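Long-range contacts in histidinol-phosphate aminotransferase (Clostridium acetobutylicum, PDB 3FTB), which probably catalyses the pyridoxal 5'-phosphate-dependent transamination step of histidine biosynthesis: residues I35-P41 with T214-P220; I91-S96 with N114-V120; I133-I138 with L160-F166; E275-I280 with I341-N347. The contacts are given in a common frame with arbitrary orientation. Residue numbers count along the deposited sequence, not the author numbering.

Contact 1 of 4, residues I35-P41 with T214-P220; sequences INPLGIP and TKFFAMP. With PO4 (phosphate ion), chain E.
T214 OG1 donates to O2 of a phosphate ion at 2.7 Å. S88, A87 N and R223 also hold it. N36 makes the two hydrogen bonds between the segments: ND2 to F216 O at 3.0 Å, and N to K215 O at 3.2 Å. Its side chain is t, and OD1 accepts from L38 N at 2.8 Å, closing an Asx turn. K215 to A218 form a type I beta turn, with A218 N to K215 O at 3.3 Å and A218 at positive phi (64°). The CA atoms of I35 and K215 lie 4.7 Å apart, those of N36 and A218 4.9 Å. I35 lays CD1 on K215 CD (3.4 Å) and CG2 on A218 CA (3.5 Å). G39, at phi 68°, puts O 3.3 Å from A218 CB. I40 CG2 and P41 CD meet M219 SD at 4.0 and 4.1 Å, and P41 CG reaches the F217 ring edge. K215 NZ is hydrogen-bonded to Y58 OH of the second subunit. In fold-type I aminotransferases a lysine carries the cofactor; K215, just after strand 207-212, is probably that residue. The ion probably marks the cofactor phosphate site, and N36 fixes the backbone that bears the lysine.

Contact 2 of 4, residues I91-S96 with N114-V120; sequences IELSIS and NAKKHGV
Here the last turns of two helices, 87-95 and 110-117, pack side by side. The nearest CA pairs are E92 with N114 (5.3 Å), S96 with H118 (5.6 Å) and I95 with A115 (6.3 Å). The polar contacts centre on E92, extended with chi1 and chi2 both t. Its OE1 forms a salt bridge with K117 NZ at 3.1 Å. Its OE2 accepts from H118 NE2 at 3.2 Å. E92 also takes a weak hydrogen bond from N243 of the second subunit. One CH-pi contact occurs: S96 CB stands 3.7 Å from the H118 ring centroid, over the face. Apolar contacts come from I95, whose CG2 meets A115 CB at 4.2 Å and V120 CG2 at 4.0 Å. A Schellman motif ends the second helix, with V120 N to A115 O at 3.0 Å, G119 N to K116 O at 3.2 Å, and G119 at positive phi. Strands 100-105 and 121-126 with helix 110-117 make a beta-alpha-beta crossover. Helix 87-95 flanks it, with I91 and S94 against strand 207-212.

Contact 3 of 4, residues I133-I138 with L160-F166; sequences IDYEDI and LINKEKF
Y135 is the centre of this contact. It sits in the first turn of helix 135-141, chi1 m, and points at the start of helix 163-176. The CA atoms of Y135 and F166 lie 6.7 Å apart. N162 N donates to Y135 OH at 3.0 Å. K165 CB lies over the Y135 ring face, 3.8 Å from the centroid, a CH-pi contact. F166, chi1 t, brings CD1 to 3.8 Å from Y135 CE1, with each atom near the plane of the other ring. I138 CD1 meets F166 CE1, at the ring edge, at 4.1 Å. I133 CD1 meets I161 CG1 at 3.9 Å. D134 and N162 are the N-cap residues. N162 OD1 accepts from K165 N at 2.9 Å, and D134 OD1 accepts weakly from D137 N at 3.4 Å. The contact belongs to the alpha/beta large domain, where helix 163-176 is the crossover between adjacent parallel strands 147-151 and 179-183. I133, I161 and F166 pack on I150 of strand 147-151, while I138 reaches strand 100-105.

Contact 4 of 4, residues E275-I280 with I341-N347; sequences ERKRFI and IKDEKKN
This is a helix-helix contact in the small domain of the fold-type I aminotransferase fold. The C-terminal half of the long helix 262-285 meets the N-terminal turn of helix 344-359 and the loop after strand 336-340. The CA atoms of E275 and E344 lie 6.3 Å apart. E275, chi1 t and chi2 p, accepts from N347 ND2 through OE2 at 3.0 Å. R276 CG packs on I341 CD1 at 3.8 Å, and its NH1 is hydrogen-bonded to A297 O. R278 joins E275 and E344 in a salt-bridge network. R278 NH2 donates to E275 OE2 at 3.0 Å. R278 NE and E344 OE2 form a salt bridge at 3.6 Å by charge alone, the oxygen lying well out of the guanidinium plane. This offsets E275 OE1 and E344 OE1, 3.1 Å apart. F279 CD2 meets I341 CG1 and F279 CD1 meets N347 ND2, both at 3.5 Å. I280 CD1 meets I341 CD1 at 3.8 Å. N347 OD1 accepts from K342 N at 3.2 Å.

Contact 1 closes a loop of 172 residues, and contacts 2 and 3 are nested inside it. Contact 4 opens only after contact 1 has closed. Contacts 2 and 3, centres about 23 Å apart, pack helices on the seven-stranded mixed sheet of the large domain. Contact 4 lies in the small domain, its centre about 35 Å from that of contact 2. Contact 1 joins the two domains: segment 35-41 follows strand 29-30 of the small sheet, segment 214-220 strand 207-212 of the large one. P37 touches D343 of contact 4. Contacts 1 and 2 reach the second subunit. Contact 1 thus places the probable cofactor lysine where both domains and the second subunit meet, consistent with this family's active site.

Contact 1 of 4, residues I35-P41 with T214-P220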
# COMPACT_ATOMS: atom_id res chain seq x y z
N ILE A 35 7.31 -5.90 -18.63
CA ILE A 35 6.58 -4.65 -18.61
C ILE A 35 6.48 -4.15 -20.04
O ILE A 35 7.38 -4.41 -20.85
CB ILE A 35 7.28 -3.58 -17.73
CG1 ILE A 35 7.54 -4.13 -16.32
CG2 ILE A 35 6.45 -2.26 -17.70
CD1 ILE A 35 6.28 -4.60 -15.56
N ASN A 36 5.39 -3.47 -20.35
CA ASN A 36 5.13 -2.90 -21.67
C ASN A 36 6.24 -1.95 -22.09
O ASN A 36 6.60 -1.04 -21.34
CB ASN A 36 3.77 -2.18 -21.64
CG ASN A 36 3.26 -1.80 -23.03
OD1 ASN A 36 4.00 -1.26 -23.85
ND2 ASN A 36 1.98 -2.05 -23.27
N PRO A 37 6.80 -2.16 -23.29
CA PRO A 37 7.93 -1.40 -23.82
C PRO A 37 7.51 -0.03 -24.35
O PRO A 37 8.33 0.88 -24.44
CB PRO A 37 8.38 -2.29 -24.97
CG PRO A 37 7.09 -2.70 -25.54
CD PRO A 37 6.31 -3.11 -24.30
N LEU A 38 6.24 0.10 -24.70
CA LEU A 38 5.71 1.34 -25.26
C LEU A 38 5.56 2.44 -24.21
O LEU A 38 4.92 3.46 -24.47
CB LEU A 38 4.40 1.07 -25.99
CG LEU A 38 4.67 0.29 -27.27
CD1 LEU A 38 3.55 -0.68 -27.61
CD2 LEU A 38 4.93 1.26 -28.42
N GLY A 39 6.14 2.20 -23.04
CA GLY A 39 6.24 3.20 -21.99
C GLY A 39 4.96 3.63 -21.30
O GLY A 39 3.88 3.09 -21.56
N ILE A 40 5.10 4.62 -20.43
CA ILE A 40 4.01 5.19 -19.64
C ILE A 40 2.98 5.89 -20.52
O ILE A 40 3.35 6.66 -21.41
CB ILE A 40 4.58 6.20 -18.61
CG1 ILE A 40 5.63 5.52 -17.73
CG2 ILE A 40 3.47 6.84 -17.79
CD1 ILE A 40 6.58 6.49 -17.02
N PRO A 41 1.68 5.62 -20.29
CA PRO A 41 0.62 6.27 -21.07
C PRO A 41 0.77 7.79 -21.09
O PRO A 41 1.04 8.43 -20.06
CB PRO A 41 -0.66 5.87 -20.32
CG PRO A 41 -0.32 4.58 -19.70
CD PRO A 41 1.14 4.66 -19.32
N THR A 214 -0.15 -2.82 -13.88
CA THR A 214 1.30 -2.93 -13.68
C THR A 214 2.08 -3.42 -14.89
O THR A 214 3.16 -2.92 -15.17
CB THR A 214 1.59 -3.89 -12.52
OG1 THR A 214 0.72 -3.58 -11.42
CG2 THR A 214 3.04 -3.77 -12.08
N LYS A 215 1.53 -4.39 -15.62
CA LYS A 215 2.24 -4.94 -16.75
C LYS A 215 1.85 -4.20 -18.03
O LYS A 215 2.70 -3.56 -18.65
CB LYS A 215 1.94 -6.45 -16.89
CG LYS A 215 2.50 -7.31 -15.75
CD LYS A 215 4.01 -7.15 -15.60
CE LYS A 215 4.62 -8.23 -14.71
NZ LYS A 215 4.30 -8.03 -13.27
N PHE A 216 0.57 -4.27 -18.39
CA PHE A 216 0.08 -3.72 -19.65
C PHE A 216 0.14 -2.19 -19.77
O PHE A 216 0.28 -1.66 -20.88
CB PHE A 216 -1.35 -4.19 -19.91
CG PHE A 216 -1.86 -3.83 -21.28
CD1 PHE A 216 -1.32 -4.40 -22.42
CD2 PHE A 216 -2.90 -2.92 -21.42
CE1 PHE A 216 -1.81 -4.07 -23.67
CE2 PHE A 216 -3.38 -2.59 -22.66
CZ PHE A 216 -2.84 -3.16 -23.79
N PHE A 217 0.04 -1.49 -18.64
CA PHE A 217 0.04 -0.03 -18.64
C PHE A 217 1.38 0.54 -18.23
O PHE A 217 1.52 1.76 -18.03
CB PHE A 217 -1.09 0.53 -17.74
CG PHE A 217 -2.46 0.41 -18.35
CD1 PHE A 217 -3.29 -0.65 -18.02
CD2 PHE A 217 -2.91 1.34 -19.27
CE1 PHE A 217 -4.54 -0.78 -18.59
CE2 PHE A 217 -4.16 1.22 -19.84
CZ PHE A 217 -4.98 0.15 -19.50
N ALA A 218 2.37 -0.34 -18.12
CA ALA A 218 3.78 0.02 -17.95
C ALA A 218 4.12 0.77 -16.66
O ALA A 218 5.20 1.37 -16.56
CB ALA A 218 4.28 0.82 -19.17
N MET A 219 3.22 0.71 -15.68
CA MET A 219 3.37 1.50 -14.46
C MET A 219 3.49 0.65 -13.17
O MET A 219 2.59 0.68 -12.34
CB MET A 219 2.23 2.53 -14.33
CG MET A 219 2.25 3.67 -15.38
SD MET A 219 0.96 4.98 -15.26
CE MET A 219 -0.51 3.98 -15.49
N PRO A 220 4.59 -0.12 -13.01
CA PRO A 220 4.75 -0.88 -11.76
C PRO A 220 5.03 -0.05 -10.50
O PRO A 220 4.63 -0.46 -9.41
CB PRO A 220 5.93 -1.82 -12.07
CG PRO A 220 6.63 -1.19 -13.23
CD PRO A 220 5.53 -0.60 -14.05
P PO4 E . 1.94 -6.18 -9.10
O1 PO4 E . 1.75 -6.11 -7.60
O2 PO4 E . 0.68 -5.77 -9.80
O3 PO4 E . 3.03 -5.23 -9.54
O4 PO4 E . 2.28 -7.60 -9.47

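Contact 2 of 4, residues I91-S96 with N114-V120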
# COMPACT_ATOMS: atom_id res chain seq x y z
N ILE A 91 -3.93 -10.99 -4.82
CA ILE A 91 -3.57 -12.40 -4.89
C ILE A 91 -3.43 -13.00 -3.49
O ILE A 91 -4.08 -13.99 -3.16
CB ILE A 91 -2.24 -12.59 -5.65
CG1 ILE A 91 -2.39 -12.12 -7.10
CG2 ILE A 91 -1.77 -14.04 -5.57
CD1 ILE A 91 -1.09 -12.12 -7.88
N GLU A 92 -2.59 -12.37 -2.67
CA GLU A 92 -2.44 -12.79 -1.28
C GLU A 92 -3.77 -12.81 -0.54
O GLU A 92 -4.14 -13.83 0.05
CB GLU A 92 -1.45 -11.88 -0.54
CG GLU A 92 -1.49 -12.06 0.98
CD GLU A 92 -0.33 -11.39 1.67
OE1 GLU A 92 0.78 -11.39 1.10
OE2 GLU A 92 -0.52 -10.86 2.79
N LEU A 93 -4.49 -11.69 -0.57
CA LEU A 93 -5.72 -11.53 0.21
C LEU A 93 -6.84 -12.49 -0.19
O LEU A 93 -7.52 -13.04 0.67
CB LEU A 93 -6.24 -10.09 0.14
CG LEU A 93 -5.50 -9.08 1.01
CD1 LEU A 93 -5.93 -7.70 0.62
CD2 LEU A 93 -5.76 -9.33 2.48
N SER A 94 -7.04 -12.66 -1.49
CA SER A 94 -8.07 -13.57 -1.95
C SER A 94 -7.74 -15.01 -1.55
O SER A 94 -8.62 -15.81 -1.26
CB SER A 94 -8.29 -13.44 -3.46
OG SER A 94 -7.08 -13.62 -4.17
N ILE A 95 -6.45 -15.32 -1.50
CA ILE A 95 -6.03 -16.66 -1.11
C ILE A 95 -6.06 -16.80 0.42
O ILE A 95 -6.23 -17.90 0.95
CB ILE A 95 -4.63 -17.00 -1.68
CG1 ILE A 95 -4.69 -17.15 -3.21
CG2 ILE A 95 -4.05 -18.26 -1.04
CD1 ILE A 95 -3.32 -17.23 -3.87
N SER A 96 -5.92 -15.67 1.11
CA SER A 96 -5.96 -15.65 2.57
C SER A 96 -7.31 -16.09 3.12
O SER A 96 -7.44 -16.39 4.31
CB SER A 96 -5.61 -14.26 3.11
OG SER A 96 -6.71 -13.37 3.02
N ASN A 114 2.04 -17.27 -1.12
CA ASN A 114 1.00 -16.67 -0.28
C ASN A 114 0.16 -17.68 0.45
O ASN A 114 -0.17 -17.50 1.62
CB ASN A 114 0.12 -15.73 -1.11
CG ASN A 114 0.80 -14.42 -1.40
OD1 ASN A 114 0.80 -13.95 -2.53
ND2 ASN A 114 1.42 -13.83 -0.38
N ALA A 115 -0.19 -18.76 -0.23
CA ALA A 115 -0.89 -19.88 0.40
C ALA A 115 -0.17 -20.30 1.67
O ALA A 115 -0.76 -20.26 2.76
CB ALA A 115 -1.02 -21.06 -0.57
N LYS A 116 1.09 -20.70 1.54
CA LYS A 116 1.92 -21.03 2.70
C LYS A 116 1.93 -19.88 3.71
O LYS A 116 1.83 -20.11 4.92
CB LYS A 116 3.35 -21.40 2.28
CG LYS A 116 3.43 -22.62 1.35
CD LYS A 116 4.76 -23.40 1.46
CE LYS A 116 5.90 -22.68 0.77
NZ LYS A 116 6.90 -23.62 0.18
N LYS A 117 2.02 -18.65 3.21
CA LYS A 117 2.01 -17.46 4.06
C LYS A 117 0.77 -17.34 4.94
O LYS A 117 0.79 -16.65 5.97
CB LYS A 117 2.16 -16.19 3.20
CG LYS A 117 2.01 -14.90 3.98
CD LYS A 117 2.46 -13.68 3.19
CE LYS A 117 2.16 -12.40 3.96
NZ LYS A 117 2.90 -11.22 3.42
N HIS A 118 -0.31 -18.00 4.54
CA HIS A 118 -1.58 -17.89 5.27
C HIS A 118 -2.13 -19.25 5.71
O HIS A 118 -3.29 -19.36 6.06
CB HIS A 118 -2.62 -17.13 4.44
CG HIS A 118 -2.32 -15.66 4.30
ND1 HIS A 118 -2.69 -14.74 5.26
CD2 HIS A 118 -1.67 -14.97 3.34
CE1 HIS A 118 -2.28 -13.54 4.88
NE2 HIS A 118 -1.66 -13.65 3.72
N GLY A 119 -1.28 -20.27 5.69
CA GLY A 119 -1.68 -21.60 6.14
C GLY A 119 -2.73 -22.32 5.31
O GLY A 119 -3.43 -23.20 5.81
N VAL A 120 -2.83 -21.96 4.03
CA VAL A 120 -3.79 -22.61 3.14
C VAL A 120 -3.23 -23.94 2.64
O VAL A 120 -2.06 -24.03 2.28
CB VAL A 120 -4.10 -21.72 1.92
CG1 VAL A 120 -5.17 -22.36 1.06
CG2 VAL A 120 -4.54 -20.32 2.37

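Contact 3 of 4, residues I133-I138 with L160-F166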
# COMPACT_ATOMS: atom_id res chain seq x y z
N ILE A 133 -4.00 -27.02 -19.92
CA ILE A 133 -4.75 -27.31 -18.71
C ILE A 133 -5.32 -28.73 -18.79
O ILE A 133 -5.78 -29.18 -19.85
CB ILE A 133 -5.90 -26.28 -18.50
CG1 ILE A 133 -5.34 -24.89 -18.22
CG2 ILE A 133 -6.84 -26.70 -17.37
CD1 ILE A 133 -6.35 -23.80 -18.34
N ASP A 134 -5.28 -29.43 -17.66
CA ASP A 134 -5.97 -30.72 -17.55
C ASP A 134 -7.36 -30.44 -16.98
O ASP A 134 -7.62 -30.65 -15.78
CB ASP A 134 -5.17 -31.65 -16.64
CG ASP A 134 -5.61 -33.11 -16.75
OD1 ASP A 134 -6.69 -33.38 -17.32
OD2 ASP A 134 -4.87 -33.99 -16.24
N TYR A 135 -8.27 -29.94 -17.82
CA TYR A 135 -9.58 -29.51 -17.34
C TYR A 135 -10.27 -30.62 -16.58
O TYR A 135 -10.89 -30.38 -15.54
CB TYR A 135 -10.47 -29.03 -18.49
CG TYR A 135 -9.89 -27.84 -19.20
CD1 TYR A 135 -10.02 -26.57 -18.68
CD2 TYR A 135 -9.20 -28.00 -20.40
CE1 TYR A 135 -9.48 -25.48 -19.32
CE2 TYR A 135 -8.67 -26.91 -21.06
CZ TYR A 135 -8.80 -25.65 -20.51
OH TYR A 135 -8.26 -24.56 -21.15
N GLU A 136 -10.14 -31.83 -17.09
CA GLU A 136 -10.77 -32.99 -16.48
C GLU A 136 -10.20 -33.28 -15.10
O GLU A 136 -10.86 -33.90 -14.26
CB GLU A 136 -10.61 -34.21 -17.39
CG GLU A 136 -11.83 -35.10 -17.40
CD GLU A 136 -13.02 -34.41 -18.00
OE1 GLU A 136 -12.89 -33.84 -19.11
OE2 GLU A 136 -14.09 -34.42 -17.36
N ASP A 137 -8.95 -32.86 -14.88
CA ASP A 137 -8.31 -33.00 -13.57
C ASP A 137 -8.81 -31.94 -12.59
O ASP A 137 -9.09 -32.24 -11.43
CB ASP A 137 -6.79 -32.92 -13.69
CG ASP A 137 -6.09 -33.28 -12.39
OD1 ASP A 137 -6.39 -34.36 -11.83
OD2 ASP A 137 -5.23 -32.49 -11.93
N ILE A 138 -8.90 -30.70 -13.06
CA ILE A 138 -9.48 -29.64 -12.25
C ILE A 138 -10.86 -30.09 -11.76
O ILE A 138 -11.18 -29.97 -10.58
CB ILE A 138 -9.60 -28.31 -13.02
CG1 ILE A 138 -8.21 -27.78 -13.38
CG2 ILE A 138 -10.38 -27.28 -12.20
CD1 ILE A 138 -8.23 -26.53 -14.23
N LEU A 160 -3.97 -19.30 -22.43
CA LEU A 160 -5.30 -18.77 -22.12
C LEU A 160 -6.25 -19.90 -21.74
O LEU A 160 -6.21 -20.96 -22.35
CB LEU A 160 -5.88 -18.03 -23.32
CG LEU A 160 -5.37 -16.64 -23.65
CD1 LEU A 160 -5.74 -16.27 -25.08
CD2 LEU A 160 -5.92 -15.61 -22.66
N ILE A 161 -7.11 -19.67 -20.75
CA ILE A 161 -8.14 -20.63 -20.39
C ILE A 161 -9.23 -20.77 -21.48
O ILE A 161 -9.97 -19.84 -21.75
CB ILE A 161 -8.83 -20.25 -19.07
CG1 ILE A 161 -7.81 -20.17 -17.92
CG2 ILE A 161 -9.95 -21.23 -18.74
CD1 ILE A 161 -8.39 -19.56 -16.65
N ASN A 162 -9.30 -21.95 -22.08
CA ASN A 162 -10.35 -22.32 -23.03
C ASN A 162 -11.73 -22.12 -22.41
O ASN A 162 -12.11 -22.85 -21.49
CB ASN A 162 -10.15 -23.79 -23.46
CG ASN A 162 -11.15 -24.25 -24.53
OD1 ASN A 162 -12.36 -24.11 -24.39
ND2 ASN A 162 -10.62 -24.85 -25.59
N LYS A 163 -12.47 -21.13 -22.90
CA LYS A 163 -13.75 -20.80 -22.30
C LYS A 163 -14.70 -21.99 -22.38
O LYS A 163 -15.25 -22.40 -21.37
CB LYS A 163 -14.37 -19.56 -22.94
CG LYS A 163 -15.30 -18.80 -22.01
CD LYS A 163 -16.13 -17.78 -22.76
CE LYS A 163 -15.35 -16.52 -23.12
NZ LYS A 163 -16.19 -15.64 -24.01
N GLU A 164 -14.86 -22.56 -23.56
CA GLU A 164 -15.80 -23.67 -23.73
C GLU A 164 -15.57 -24.84 -22.74
O GLU A 164 -16.51 -25.31 -22.11
CB GLU A 164 -15.86 -24.12 -25.19
CG GLU A 164 -16.62 -25.42 -25.43
CD GLU A 164 -15.71 -26.64 -25.47
OE1 GLU A 164 -14.63 -26.55 -26.10
OE2 GLU A 164 -16.07 -27.68 -24.88
N LYS A 165 -14.32 -25.28 -22.60
CA LYS A 165 -13.99 -26.40 -21.70
C LYS A 165 -14.11 -26.05 -20.22
O LYS A 165 -14.46 -26.89 -19.40
CB LYS A 165 -12.56 -26.89 -21.96
CG LYS A 165 -12.21 -27.14 -23.41
CD LYS A 165 -11.02 -28.09 -23.52
CE LYS A 165 -10.88 -28.65 -24.92
NZ LYS A 165 -9.97 -29.83 -24.95
N PHE A 166 -13.78 -24.80 -19.88
CA PHE A 166 -13.75 -24.36 -18.49
C PHE A 166 -15.17 -24.09 -17.97
O PHE A 166 -15.38 -24.06 -16.75
CB PHE A 166 -12.89 -23.10 -18.36
CG PHE A 166 -12.31 -22.88 -16.98
CD1 PHE A 166 -11.21 -23.61 -16.54
CD2 PHE A 166 -12.84 -21.90 -16.14
CE1 PHE A 166 -10.67 -23.39 -15.27
CE2 PHE A 166 -12.30 -21.68 -14.88
CZ PHE A 166 -11.21 -22.43 -14.45

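Contact 4 of 4, residues E275-I280 with I341-N347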
# COMPACT_ATOMS: atom_id res chain seq x y z
N GLU A 275 4.71 -7.99 -33.48
CA GLU A 275 5.97 -8.38 -32.88
C GLU A 275 5.94 -9.79 -32.28
O GLU A 275 6.86 -10.58 -32.49
CB GLU A 275 6.43 -7.33 -31.85
CG GLU A 275 7.88 -7.48 -31.42
CD GLU A 275 8.84 -7.63 -32.60
OE1 GLU A 275 8.51 -7.15 -33.70
OE2 GLU A 275 9.93 -8.23 -32.42
N ARG A 276 4.88 -10.11 -31.54
CA ARG A 276 4.81 -11.44 -30.95
C ARG A 276 4.90 -12.50 -32.03
O ARG A 276 5.59 -13.50 -31.87
CB ARG A 276 3.52 -11.65 -30.13
CG ARG A 276 3.43 -13.03 -29.48
CD ARG A 276 2.18 -13.20 -28.62
NE ARG A 276 0.98 -12.69 -29.30
CZ ARG A 276 0.12 -11.83 -28.76
NH1 ARG A 276 0.30 -11.41 -27.51
NH2 ARG A 276 -0.93 -11.41 -29.46
N LYS A 277 4.21 -12.27 -33.14
CA LYS A 277 4.18 -13.22 -34.25
C LYS A 277 5.56 -13.40 -34.89
O LYS A 277 5.95 -14.52 -35.21
CB LYS A 277 3.16 -12.78 -35.31
CG LYS A 277 2.85 -13.83 -36.36
CD LYS A 277 1.79 -13.35 -37.33
CE LYS A 277 1.63 -14.31 -38.50
NZ LYS A 277 2.88 -14.41 -39.32
N ARG A 278 6.28 -12.30 -35.06
CA ARG A 278 7.62 -12.35 -35.65
C ARG A 278 8.62 -12.97 -34.68
O ARG A 278 9.34 -13.90 -35.03
CB ARG A 278 8.09 -10.94 -36.02
CG ARG A 278 9.35 -10.91 -36.87
CD ARG A 278 9.95 -9.51 -36.93
NE ARG A 278 10.54 -9.12 -35.66
CZ ARG A 278 11.85 -9.00 -35.43
NH1 ARG A 278 12.71 -9.25 -36.41
NH2 ARG A 278 12.30 -8.64 -34.24
N PHE A 279 8.65 -12.44 -33.47
CA PHE A 279 9.55 -12.93 -32.43
C PHE A 279 9.57 -14.47 -32.39
O PHE A 279 10.63 -15.10 -32.37
CB PHE A 279 9.14 -12.35 -31.07
CG PHE A 279 10.18 -12.51 -30.00
CD1 PHE A 279 11.44 -11.92 -30.13
CD2 PHE A 279 9.93 -13.26 -28.87
CE1 PHE A 279 12.39 -12.08 -29.16
CE2 PHE A 279 10.89 -13.42 -27.89
CZ PHE A 279 12.13 -12.82 -28.05
N ILE A 280 8.38 -15.06 -32.42
CA ILE A 280 8.25 -16.51 -32.32
C ILE A 280 8.77 -17.24 -33.57
O ILE A 280 9.21 -18.39 -33.49
CB ILE A 280 6.79 -16.93 -32.06
CG1 ILE A 280 6.47 -16.90 -30.55
CG2 ILE A 280 6.52 -18.32 -32.61
CD1 ILE A 280 6.85 -15.61 -29.83
N ILE A 341 8.79 -10.35 -24.45
CA ILE A 341 8.61 -9.89 -25.81
C ILE A 341 8.46 -8.38 -25.74
O ILE A 341 7.49 -7.87 -25.18
CB ILE A 341 7.38 -10.54 -26.50
CG1 ILE A 341 7.56 -12.06 -26.54
CG2 ILE A 341 7.17 -9.99 -27.91
CD1 ILE A 341 6.46 -12.79 -27.28
N LYS A 342 9.46 -7.66 -26.27
CA LYS A 342 9.48 -6.21 -26.24
C LYS A 342 9.25 -5.67 -27.64
O LYS A 342 8.60 -6.32 -28.46
CB LYS A 342 10.84 -5.72 -25.73
CG LYS A 342 11.24 -6.37 -24.42
CD LYS A 342 12.63 -5.99 -23.99
CE LYS A 342 12.93 -6.52 -22.60
NZ LYS A 342 12.17 -5.78 -21.56
N ASP A 343 9.79 -4.48 -27.89
CA ASP A 343 9.74 -3.88 -29.22
C ASP A 343 10.77 -4.52 -30.17
O ASP A 343 11.78 -5.08 -29.74
CB ASP A 343 9.99 -2.38 -29.10
CG ASP A 343 11.27 -2.06 -28.34
OD1 ASP A 343 12.25 -1.62 -28.97
OD2 ASP A 343 11.30 -2.24 -27.10
N GLU A 344 10.49 -4.43 -31.47
CA GLU A 344 11.32 -5.04 -32.51
C GLU A 344 12.83 -4.78 -32.37
O GLU A 344 13.65 -5.67 -32.57
CB GLU A 344 10.81 -4.60 -33.89
CG GLU A 344 11.45 -5.33 -35.09
CD GLU A 344 10.47 -5.54 -36.25
OE1 GLU A 344 9.26 -5.28 -36.07
OE2 GLU A 344 10.90 -5.97 -37.34
N LYS A 345 13.19 -3.55 -32.02
CA LYS A 345 14.60 -3.18 -31.94
C LYS A 345 15.36 -3.94 -30.85
O LYS A 345 16.42 -4.52 -31.10
CB LYS A 345 14.75 -1.68 -31.71
CG LYS A 345 16.11 -1.12 -32.10
CD LYS A 345 16.26 0.33 -31.64
CE LYS A 345 17.25 1.10 -32.51
NZ LYS A 345 16.64 1.46 -33.83
N LYS A 346 14.83 -3.93 -29.63
CA LYS A 346 15.42 -4.70 -28.53
C LYS A 346 15.39 -6.21 -28.81
O LYS A 346 16.32 -6.94 -28.46
CB LYS A 346 14.70 -4.41 -27.21
CG LYS A 346 14.90 -2.98 -26.69
CD LYS A 346 14.58 -2.87 -25.21
CE LYS A 346 14.52 -1.42 -24.75
NZ LYS A 346 13.44 -0.70 -25.47
N ASN A 347 14.31 -6.66 -29.46
CA ASN A 347 14.11 -8.06 -29.79
C ASN A 347 15.12 -8.59 -30.82
O ASN A 347 15.63 -9.70 -30.69
CB ASN A 347 12.68 -8.27 -30.30
CG ASN A 347 11.67 -8.42 -29.17
OD1 ASN A 347 12.02 -8.38 -27.98
ND2 ASN A 347 10.41 -8.61 -29.53